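Local coordinates for protein dTDP-4-dehydrorhamnose reductase (Yersinia enterocolitica, PDB 5U9C) that probably reduces dTDP-4-dehydro-beta-L-rhamnose to dTDP-beta-L-rhamnose with NADPH, in dTDP-L-rhamnose biosynthesis, at residues Ile152-Met157 with Met197-Phe202; Leu190-Ser195 with Glu260-Ile265; Leu215-Ser220 with Pro274-Trp279. All coordinates share one frame; numbering follows the deposited sequence. Where two conformers were deposited one is given.

Overall arrangement
The three contacts lie side by side, their centres about 8 to 10 Å apart. Interaction 1 is buried and apolar: helix 196-209 packs on strand 149-154 of the parallel sheet. Interaction 2 is also buried, but it is held by one backbone bond and two waters, where strand 190-195 meets strand 261-262. Interaction 3 is partly buried and reaches the surface at Ser220 and Leu278. It combines a proline on a phenylalanine ring with a pair of backbone bonds. Shared elements tie them together. Strand 190-195 runs into helix 196-209, strands 149-154 and 213-217 are sheet neighbours, and Thr194 OG1 meets Phe217 O from interaction 3.

Interaction 1 (Ile152-Met157 with Met197-Phe202); sequences IRAGWM and MQLCNF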
loop_
_atom_site.group_PDB
_atom_site.type_symbol
_atom_site.label_atom_id
_atom_site.label_comp_id
_atom_site.label_asym_id
_atom_site.label_seq_id
_atom_site.Cartn_x
_atom_site.Cartn_y
_atom_site.Cartn_z
ATOM N N ILE D 152 -17.543 16.003 -17.293
ATOM C CA ILE D 152 -18.150 14.694 -17.486
ATOM C C ILE D 152 -17.048 13.670 -17.679
ATOM O O ILE D 152 -16.191 13.810 -18.570
ATOM C CB ILE D 152 -19.058 14.637 -18.705
ATOM C CG1 ILE D 152 -20.128 15.731 -18.639
ATOM C CG2 ILE D 152 -19.693 13.243 -18.812
ATOM C CD1 ILE D 152 -21.030 15.761 -19.858
ATOM N N ARG D 153 -17.073 12.636 -16.861
ATOM C CA ARG D 153 -16.105 11.562 -16.978
ATOM C C ARG D 153 -16.765 10.413 -17.725
ATOM O O ARG D 153 -17.811 9.911 -17.316
ATOM C CB ARG D 153 -15.599 11.104 -15.609
ATOM C CG ARG D 153 -14.943 12.198 -14.775
ATOM C CD ARG D 153 -14.289 11.629 -13.522
ATOM N NE ARG D 153 -13.640 12.635 -12.697
ATOM C CZ ARG D 153 -13.904 12.918 -11.420
ATOM N NH1 ARG D 153 -14.804 12.233 -10.710
ATOM N NH2 ARG D 153 -13.197 13.867 -10.821
ATOM N N ALA D 154 -16.166 10.053 -18.858
ATOM C CA ALA D 154 -16.610 8.929 -19.682
ATOM C C ALA D 154 -15.623 7.781 -19.488
ATOM O O ALA D 154 -14.460 7.994 -19.147
ATOM C CB ALA D 154 -16.654 9.321 -21.157
ATOM N N GLY D 155 -16.104 6.571 -19.700
ATOM C CA GLY D 155 -15.293 5.372 -19.583
ATOM C C GLY D 155 -14.762 4.994 -20.962
ATOM O O GLY D 155 -14.252 5.848 -21.696
ATOM N N TRP D 156 -14.871 3.716 -21.317
ATOM C CA TRP D 156 -14.425 3.249 -22.640
ATOM C C TRP D 156 -15.452 3.680 -23.697
ATOM O O TRP D 156 -16.559 3.122 -23.770
ATOM C CB TRP D 156 -14.265 1.736 -22.648
ATOM C CG TRP D 156 -13.211 1.221 -21.688
ATOM C CD1 TRP D 156 -12.091 1.879 -21.266
ATOM C CD2 TRP D 156 -13.105 -0.111 -21.185
ATOM N NE1 TRP D 156 -11.332 1.051 -20.462
ATOM C CE2 TRP D 156 -11.926 -0.181 -20.417
ATOM C CE3 TRP D 156 -13.909 -1.238 -21.275
ATOM C CZ2 TRP D 156 -11.540 -1.340 -19.751
ATOM C CZ3 TRP D 156 -13.516 -2.395 -20.611
ATOM C CH2 TRP D 156 -12.349 -2.435 -19.863
HETATM N N MSE D 157 -15.090 4.687 -24.484
HETATM C CA MSE D 157 -16.004 5.271 -25.466
HETATM C C MSE D 157 -16.262 4.367 -26.659
HETATM O O MSE D 157 -15.341 3.805 -27.230
HETATM C CB MSE D 157 -15.403 6.616 -25.895
HETATM C CG MSE D 157 -16.369 7.518 -26.681
HETATM SE SE MSE D 157 -17.533 8.508 -25.435
HETATM C CE MSE D 157 -16.197 9.882 -24.977
HETATM N N MSE D 197 -23.080 8.250 -28.700
HETATM C CA MSE D 197 -24.382 8.811 -29.137
HETATM C C MSE D 197 -25.256 9.178 -27.952
HETATM O O MSE D 197 -25.939 10.206 -27.989
HETATM C CB MSE D 197 -25.098 7.900 -30.146
HETATM C CG MSE D 197 -26.433 8.482 -30.657
HETATM SE SE MSE D 197 -26.277 10.249 -31.565
HETATM C CE MSE D 197 -28.183 10.767 -31.513
ATOM N N GLN D 198 -25.246 8.372 -26.893
ATOM C CA GLN D 198 -26.036 8.704 -25.687
ATOM C C GLN D 198 -25.420 9.913 -24.986
ATOM O O GLN D 198 -26.141 10.814 -24.538
ATOM C CB GLN D 198 -26.123 7.537 -24.697
ATOM C CG GLN D 198 -26.925 6.330 -25.164
ATOM C CD GLN D 198 -26.997 5.198 -24.123
ATOM O OE1 GLN D 198 -26.039 4.946 -23.360
ATOM N NE2 GLN D 198 -28.153 4.502 -24.094
ATOM N N LEU D 199 -24.087 9.944 -24.931
ATOM C CA LEU D 199 -23.374 11.065 -24.300
ATOM C C LEU D 199 -23.688 12.363 -25.071
ATOM O O LEU D 199 -23.899 13.424 -24.470
ATOM C CB LEU D 199 -21.869 10.796 -24.229
ATOM C CG LEU D 199 -20.986 11.919 -23.688
ATOM C CD1 LEU D 199 -21.498 12.400 -22.334
ATOM C CD2 LEU D 199 -19.542 11.459 -23.594
ATOM N N CYS D 200 -23.746 12.258 -26.395
ATOM C CA CYS D 200 -24.097 13.408 -27.242
ATOM C C CYS D 200 -25.483 13.956 -26.848
ATOM O O CYS D 200 -25.648 15.131 -26.594
ATOM C CB CYS D 200 -24.102 12.996 -28.720
ATOM S SG CYS D 200 -24.674 14.282 -29.851
ATOM N N ASN D 201 -26.471 13.074 -26.787
ATOM C CA ASN D 201 -27.821 13.476 -26.415
ATOM C C ASN D 201 -27.842 14.147 -25.033
ATOM O O ASN D 201 -28.564 15.134 -24.838
ATOM C CB ASN D 201 -28.769 12.275 -26.451
ATOM C CG ASN D 201 -28.962 11.717 -27.868
ATOM O OD1 ASN D 201 -28.849 12.447 -28.860
ATOM N ND2 ASN D 201 -29.274 10.429 -27.963
ATOM N N PHE D 202 -27.062 13.604 -24.095
ATOM C CA PHE D 202 -26.985 14.165 -22.756
ATOM C C PHE D 202 -26.360 15.556 -22.793
ATOM O O PHE D 202 -26.820 16.463 -22.090
ATOM C CB PHE D 202 -26.208 13.282 -21.766
ATOM C CG PHE D 202 -26.040 13.933 -20.421
ATOM C CD1 PHE D 202 -27.062 13.884 -19.489
ATOM C CD2 PHE D 202 -24.912 14.677 -20.127
ATOM C CE1 PHE D 202 -26.936 14.512 -18.259
ATOM C CE2 PHE D 202 -24.790 15.332 -18.912
ATOM C CZ PHE D 202 -25.795 15.241 -17.981
#
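Helix-on-sheet packing of the Rossmann-like fold brings Leu199 and Phe202 of helix 196-209 against Ile152, Ala154 and Met157. The short helix and strand axes are 11.4 Å apart and nearly antiparallel, at 172°. No hydrogen bond joins the two segments, and the contact rests on apolar side chains.

Leu199 is central. Its CG stands anti to the backbone N (chi1 176°), and its two methyls divide the work. CD1 touches Ile152 CG2 at 4.0 Å, where the two side chains run antiparallel alongside each other. CD2 meets Ala154 CB at 4.3 Å. The same CD2 lies 3.9 Å from CE of Met157, a selenomethionine, and is also close to its SE. The Met157 chain is bent at chi2 and chi3 and crosses Leu199 at about a right angle.

The two branches of Ile152 serve different partners. While CG2 goes to Leu199, CD1 lies near the plane of the Phe202 ring, at its edge. There it is 3.9 Å from Phe202 CE2 and almost as near to CD2.

Arg153 points to the other face of the strand, where NH2 makes a salt bridge to Glu138 OE1 and NH1 a hydrogen bond to His216 NE2. Around the contact, Leu102 of strand 100-106 touches Ile152, and Leu104 touches Met157 and Leu199. Phe217 of strand 213-217 touches Ile152 and Leu199, and its ring meets that of Phe202. Leu17 and Met16 of helix 16-25 pack on Leu199 and Met157, so the helix shares one hydrophobic layer with strand 149-154, next to the outermost strand 213-217.

Interaction 2 (Leu190-Ser195 with Glu260-Ile265); sequences LGSITS and EGIESI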
loop_
_atom_site.group_PDB
_atom_site.type_symbol
_atom_site.label_atom_id
_atom_site.label_comp_id
_atom_site.label_asym_id
_atom_site.label_seq_id
_atom_site.Cartn_x
_atom_site.Cartn_y
_atom_site.Cartn_z
ATOM N N LEU D 190 -10.753 -4.319 -16.003
ATOM C CA LEU D 190 -12.167 -3.991 -16.088
ATOM C C LEU D 190 -12.412 -2.494 -16.285
ATOM O O LEU D 190 -11.566 -1.653 -15.942
ATOM C CB LEU D 190 -12.870 -4.444 -14.810
ATOM C CG LEU D 190 -12.676 -5.907 -14.379
ATOM C CD1 LEU D 190 -13.239 -6.155 -12.983
ATOM C CD2 LEU D 190 -13.325 -6.809 -15.391
ATOM N N GLY D 191 -13.598 -2.181 -16.796
ATOM C CA GLY D 191 -14.008 -0.798 -17.051
ATOM C C GLY D 191 -15.496 -0.732 -17.309
ATOM O O GLY D 191 -16.205 -1.709 -17.104
ATOM N N SER D 192 -15.960 0.441 -17.734
ATOM C CA SER D 192 -17.343 0.691 -18.080
ATOM C C SER D 192 -17.384 1.322 -19.469
ATOM O O SER D 192 -16.493 2.115 -19.842
ATOM C CB SER D 192 -17.965 1.657 -17.062
ATOM O OG SER D 192 -18.012 1.079 -15.759
ATOM N N ILE D 193 -18.416 1.007 -20.242
ATOM C CA ILE D 193 -18.516 1.609 -21.570
ATOM C C ILE D 193 -19.415 2.852 -21.556
ATOM O O ILE D 193 -20.362 2.957 -20.772
ATOM C CB ILE D 193 -19.028 0.620 -22.650
ATOM C CG1 ILE D 193 -20.382 0.037 -22.282
ATOM C CG2 ILE D 193 -18.014 -0.496 -22.888
ATOM C CD1 ILE D 193 -20.945 -0.877 -23.350
ATOM N N THR D 194 -19.089 3.791 -22.426
ATOM C CA THR D 194 -19.868 4.997 -22.630
ATOM C C THR D 194 -20.216 5.098 -24.107
ATOM O O THR D 194 -19.322 5.212 -24.967
ATOM C CB THR D 194 -19.087 6.266 -22.240
ATOM O OG1 THR D 194 -18.783 6.240 -20.842
ATOM C CG2 THR D 194 -19.926 7.532 -22.534
ATOM N N SER D 195 -21.509 5.064 -24.403
ATOM C CA SER D 195 -21.996 5.250 -25.773
ATOM C C SER D 195 -21.842 6.714 -26.155
ATOM O O SER D 195 -22.440 7.587 -25.512
ATOM C CB SER D 195 -23.478 4.857 -25.881
ATOM O OG SER D 195 -24.060 5.393 -27.065
ATOM N N GLU D 260 -11.156 0.445 -13.957
ATOM C CA GLU D 260 -11.444 1.876 -14.094
ATOM C C GLU D 260 -12.959 2.053 -14.259
ATOM O O GLU D 260 -13.436 3.050 -14.792
ATOM C CB GLU D 260 -10.658 2.544 -15.196
ATOM C CG GLU D 260 -10.830 1.960 -16.580
ATOM C CD GLU D 260 -10.208 2.851 -17.647
ATOM O OE1 GLU D 260 -9.453 2.320 -18.474
ATOM O OE2 GLU D 260 -10.451 4.099 -17.634
ATOM N N GLY D 261 -13.715 1.081 -13.761
ATOM C CA GLY D 261 -15.153 1.176 -13.802
ATOM C C GLY D 261 -15.656 2.434 -13.089
ATOM O O GLY D 261 -15.110 2.839 -12.055
ATOM N N ILE D 262 -16.652 3.082 -13.684
ATOM C CA ILE D 262 -17.295 4.249 -13.080
ATOM C C ILE D 262 -18.814 4.096 -13.032
ATOM O O ILE D 262 -19.415 3.451 -13.900
ATOM C CB ILE D 262 -16.956 5.561 -13.793
ATOM C CG1 ILE D 262 -17.125 5.441 -15.305
ATOM C CG2 ILE D 262 -15.526 5.990 -13.471
ATOM C CD1 ILE D 262 -17.109 6.793 -16.000
ATOM N N GLU D 263 -19.408 4.633 -11.977
ATOM C CA GLU D 263 -20.857 4.677 -11.820
ATOM C C GLU D 263 -21.214 6.064 -11.292
ATOM O O GLU D 263 -20.325 6.827 -10.852
ATOM C CB GLU D 263 -21.373 3.547 -10.925
ATOM C CG GLU D 263 -20.974 3.624 -9.482
ATOM C CD GLU D 263 -21.214 2.306 -8.764
ATOM O OE1 GLU D 263 -20.617 1.294 -9.149
ATOM O OE2 GLU D 263 -21.971 2.289 -7.791
ATOM N N SER D 264 -22.483 6.437 -11.420
ATOM C CA SER D 264 -22.920 7.756 -10.975
ATOM C C SER D 264 -23.906 7.669 -9.852
ATOM O O SER D 264 -24.801 6.820 -9.857
ATOM C CB SER D 264 -23.568 8.536 -12.115
ATOM O OG SER D 264 -23.970 9.842 -11.687
ATOM N N ILE D 265 -23.735 8.557 -8.886
ATOM C CA ILE D 265 -24.706 8.710 -7.801
ATOM C C ILE D 265 -25.547 9.961 -8.032
ATOM O O ILE D 265 -26.436 10.244 -7.249
ATOM C CB ILE D 265 -24.032 8.834 -6.434
ATOM C CG1 ILE D 265 -22.961 9.939 -6.451
ATOM C CG2 ILE D 265 -23.414 7.498 -6.076
ATOM C CD1 ILE D 265 -22.409 10.300 -5.082
HETATM O O HOH W 1 -14.292 2.806 -17.366
HETATM O O HOH W 2 -18.749 0.480 -13.075
#
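Ser192 turns its side chain toward Gly261 and Ile262, where strand 190-195 of a small mixed sheet meets the short strand 261-262. The touching parts, about 190-191 and 261-262, are weakly bonded strands. The backbones come close at two glycines, with Gly191 CA and Gly261 CA 4.0 Å apart.

The Ser192 hydroxyl sits beside its own backbone N, anti to the carbonyl carbon (chi1 -64°). OG lies 3.5 Å from Gly261 CA. Its CB faces CG1 of Ile262 at 4.3 Å. OG also has a partner in Gly221.

Glu260 CG lies between its backbone N and carbonyl carbon (chi1 57°), beside Leu190 O at 3.7 Å, and the chain is extended beyond it. The carboxylate reaches Ser107 through OE2 and Trp156 NE1 through OE1. The side chains of Glu260 and Arg256 are about 6 Å apart. Arg256 is seen to bind (R)-malate, though none is bound to this chain.

The direct bond runs from Glu260 N to Leu190 O, 2.9 Å long, with the donor above the carbonyl plane. Water 2 contacts Ser192 OG and donates weakly to Ile262 O. Water 1 accepts from Ser192 N at 2.9 Å and donates to Glu260 O at 2.7 Å.

Interaction 3 (Leu215-Ser220 with Pro274-Trp279); sequences LHFASS and PKPSLW
Pro276 CG sits over one face of the Phe217 ring, at the point where the loop 274-279 passes the end of strand 213-217. Phe217 CG stands anti to the backbone N (chi1 -169°). From CB the side chain runs to a ring whose outer atoms carry the contact. CE1 is 4.0 Å from Pro276 CG. CZ is close to both CG and CD of the proline. CE2 approaches Pro276 CD, and at the ring edge, in plane, it is 3.8 Å from Pro274 O. That buried carbonyl has no hydrogen-bond partner in the model.

Pro276 CG is 3.9 Å from the Phe217 ring centroid and 14° off the normal, a CH-pi contact offset toward the rim. The same CG also lies 3.4 Å from Ala218 O, and CB is near that oxygen too. Thus the proline ring wedges between the aromatic ring and the strand's outgoing backbone.

Farther along, backbone bonds take over. Ser220 N gives a nearly straight bond to Ser277 O, 2.9 Å long. Trp279 N then binds Ser220 O at 3.1 Å, with the donor tilted 17° from the carbonyl plane. Ser220 O also lies in plane at the edge of the Trp279 ring, 3.4 Å from CD1. Ser219 CB packs on Trp279 CA. Ser219 OG hydrogen-bonds Asp282 OD2 of helix 279-288. Asp282 also takes a bond from Ser277 N.

Pro276 also touches Gln198, and Pro274 touches Trp205, both of helix 196-209. Ser220 and Leu278 form a single beta bridge just before helix 279-288. It joins the loop after an outermost strand of the Rossmann-like parallel sheet to the start of the C-terminal helix.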
loop_
_atom_site.group_PDB
_atom_site.type_symbol
_atom_site.label_atom_id
_atom_site.label_comp_id
_atom_site.label_asym_id
_atom_site.label_seq_id
_atom_site.Cartn_x
_atom_site.Cartn_y
_atom_site.Cartn_z
ATOM N N LEU D 215 -19.909 14.912 -13.246
ATOM C CA LEU D 215 -20.732 13.727 -13.449
ATOM C C LEU D 215 -19.954 12.612 -14.115
ATOM O O LEU D 215 -19.004 12.855 -14.847
ATOM C CB LEU D 215 -21.918 14.057 -14.350
ATOM C CG LEU D 215 -23.047 14.898 -13.784
ATOM C CD1 LEU D 215 -23.945 15.398 -14.901
ATOM C CD2 LEU D 215 -23.838 14.082 -12.766
ATOM N N HIS D 216 -20.369 11.389 -13.831
ATOM C CA HIS D 216 -19.850 10.195 -14.476
ATOM C C HIS D 216 -20.947 9.778 -15.444
ATOM O O HIS D 216 -22.097 9.636 -15.037
ATOM C CB HIS D 216 -19.679 9.100 -13.438
ATOM C CG HIS D 216 -18.513 9.309 -12.540
ATOM N ND1 HIS D 216 -18.085 8.346 -11.652
ATOM C CD2 HIS D 216 -17.608 10.315 -12.476
ATOM C CE1 HIS D 216 -17.009 8.785 -11.023
ATOM N NE2 HIS D 216 -16.707 9.981 -11.492
ATOM N N PHE D 217 -20.599 9.561 -16.711
ATOM C CA PHE D 217 -21.585 9.161 -17.705
ATOM C C PHE D 217 -21.132 7.855 -18.364
ATOM O O PHE D 217 -20.208 7.835 -19.202
ATOM C CB PHE D 217 -21.835 10.274 -18.746
ATOM C CG PHE D 217 -23.036 10.002 -19.637
ATOM C CD1 PHE D 217 -22.925 9.149 -20.723
ATOM C CD2 PHE D 217 -24.271 10.566 -19.369
ATOM C CE1 PHE D 217 -24.008 8.872 -21.527
ATOM C CE2 PHE D 217 -25.363 10.295 -20.183
ATOM C CZ PHE D 217 -25.228 9.448 -21.263
ATOM N N ALA D 218 -21.782 6.761 -17.964
ATOM C CA ALA D 218 -21.449 5.432 -18.481
ATOM C C ALA D 218 -22.576 4.434 -18.287
ATOM O O ALA D 218 -23.386 4.564 -17.350
ATOM C CB ALA D 218 -20.198 4.906 -17.783
ATOM N N SER D 219 -22.606 3.427 -19.158
ATOM C CA SER D 219 -23.574 2.353 -19.039
ATOM C C SER D 219 -23.296 1.588 -17.739
ATOM O O SER D 219 -22.156 1.545 -17.256
ATOM C CB SER D 219 -23.481 1.404 -20.236
ATOM O OG SER D 219 -23.706 2.077 -21.457
ATOM N N SER D 220 -24.342 0.985 -17.193
ATOM C CA SER D 220 -24.236 0.222 -15.958
ATOM C C SER D 220 -23.510 -1.103 -16.213
ATOM O O SER D 220 -23.868 -1.844 -17.130
ATOM C CB SER D 220 -25.640 -0.037 -15.396
ATOM O OG SER D 220 -25.593 -0.829 -14.230
ATOM N N PRO D 274 -31.450 12.650 -20.749
ATOM C CA PRO D 274 -31.280 11.345 -21.396
ATOM C C PRO D 274 -30.172 10.577 -20.656
ATOM O O PRO D 274 -29.076 11.117 -20.471
ATOM C CB PRO D 274 -30.828 11.694 -22.818
ATOM C CG PRO D 274 -30.877 13.171 -22.931
ATOM C CD PRO D 274 -30.909 13.744 -21.564
ATOM N N LYS D 275 -30.451 9.335 -20.266
ATOM C CA LYS D 275 -29.530 8.540 -19.460
ATOM C C LYS D 275 -29.010 7.282 -20.138
ATOM O O LYS D 275 -29.626 6.789 -21.072
ATOM C CB LYS D 275 -30.234 8.164 -18.146
ATOM C CG LYS D 275 -30.747 9.396 -17.380
ATOM C CD LYS D 275 -31.453 9.080 -16.084
ATOM C CE LYS D 275 -31.986 10.348 -15.439
ATOM N NZ LYS D 275 -33.065 11.016 -16.247
ATOM N N PRO D 276 -27.861 6.757 -19.668
ATOM C CA PRO D 276 -27.400 5.508 -20.252
ATOM C C PRO D 276 -28.237 4.375 -19.691
ATOM O O PRO D 276 -29.016 4.578 -18.758
ATOM C CB PRO D 276 -25.955 5.387 -19.766
ATOM C CG PRO D 276 -25.726 6.504 -18.823
ATOM C CD PRO D 276 -27.033 7.146 -18.523
ATOM N N SER D 277 -28.047 3.185 -20.222
ATOM C CA SER D 277 -28.807 2.025 -19.768
ATOM C C SER D 277 -27.820 0.905 -19.343
ATOM O O SER D 277 -26.735 1.196 -18.818
ATOM C CB SER D 277 -29.767 1.619 -20.904
ATOM O OG SER D 277 -30.531 0.489 -20.575
ATOM N N LEU D 278 -28.198 -0.352 -19.534
ATOM C CA LEU D 278 -27.344 -1.489 -19.199
ATOM C C LEU D 278 -26.293 -1.640 -20.310
ATOM O O LEU D 278 -26.585 -1.381 -21.483
ATOM C CB LEU D 278 -28.178 -2.751 -19.058
ATOM C CG LEU D 278 -29.307 -2.702 -18.016
ATOM C CD1 LEU D 278 -30.209 -3.931 -18.107
ATOM C CD2 LEU D 278 -28.770 -2.539 -16.595
ATOM N N TRP D 279 -25.072 -2.034 -19.949
ATOM C CA TRP D 279 -23.984 -2.142 -20.958
ATOM C C TRP D 279 -24.343 -3.027 -22.164
ATOM O O TRP D 279 -24.104 -2.624 -23.284
ATOM C CB TRP D 279 -22.654 -2.582 -20.323
ATOM C CG TRP D 279 -22.547 -4.025 -19.978
ATOM C CD1 TRP D 279 -22.962 -4.638 -18.829
ATOM C CD2 TRP D 279 -22.001 -5.053 -20.803
ATOM N NE1 TRP D 279 -22.682 -5.976 -18.881
ATOM C CE2 TRP D 279 -22.079 -6.258 -20.075
ATOM C CE3 TRP D 279 -21.438 -5.071 -22.089
ATOM C CZ2 TRP D 279 -21.628 -7.480 -20.591
ATOM C CZ3 TRP D 279 -20.959 -6.282 -22.590
ATOM C CH2 TRP D 279 -21.070 -7.471 -21.841
#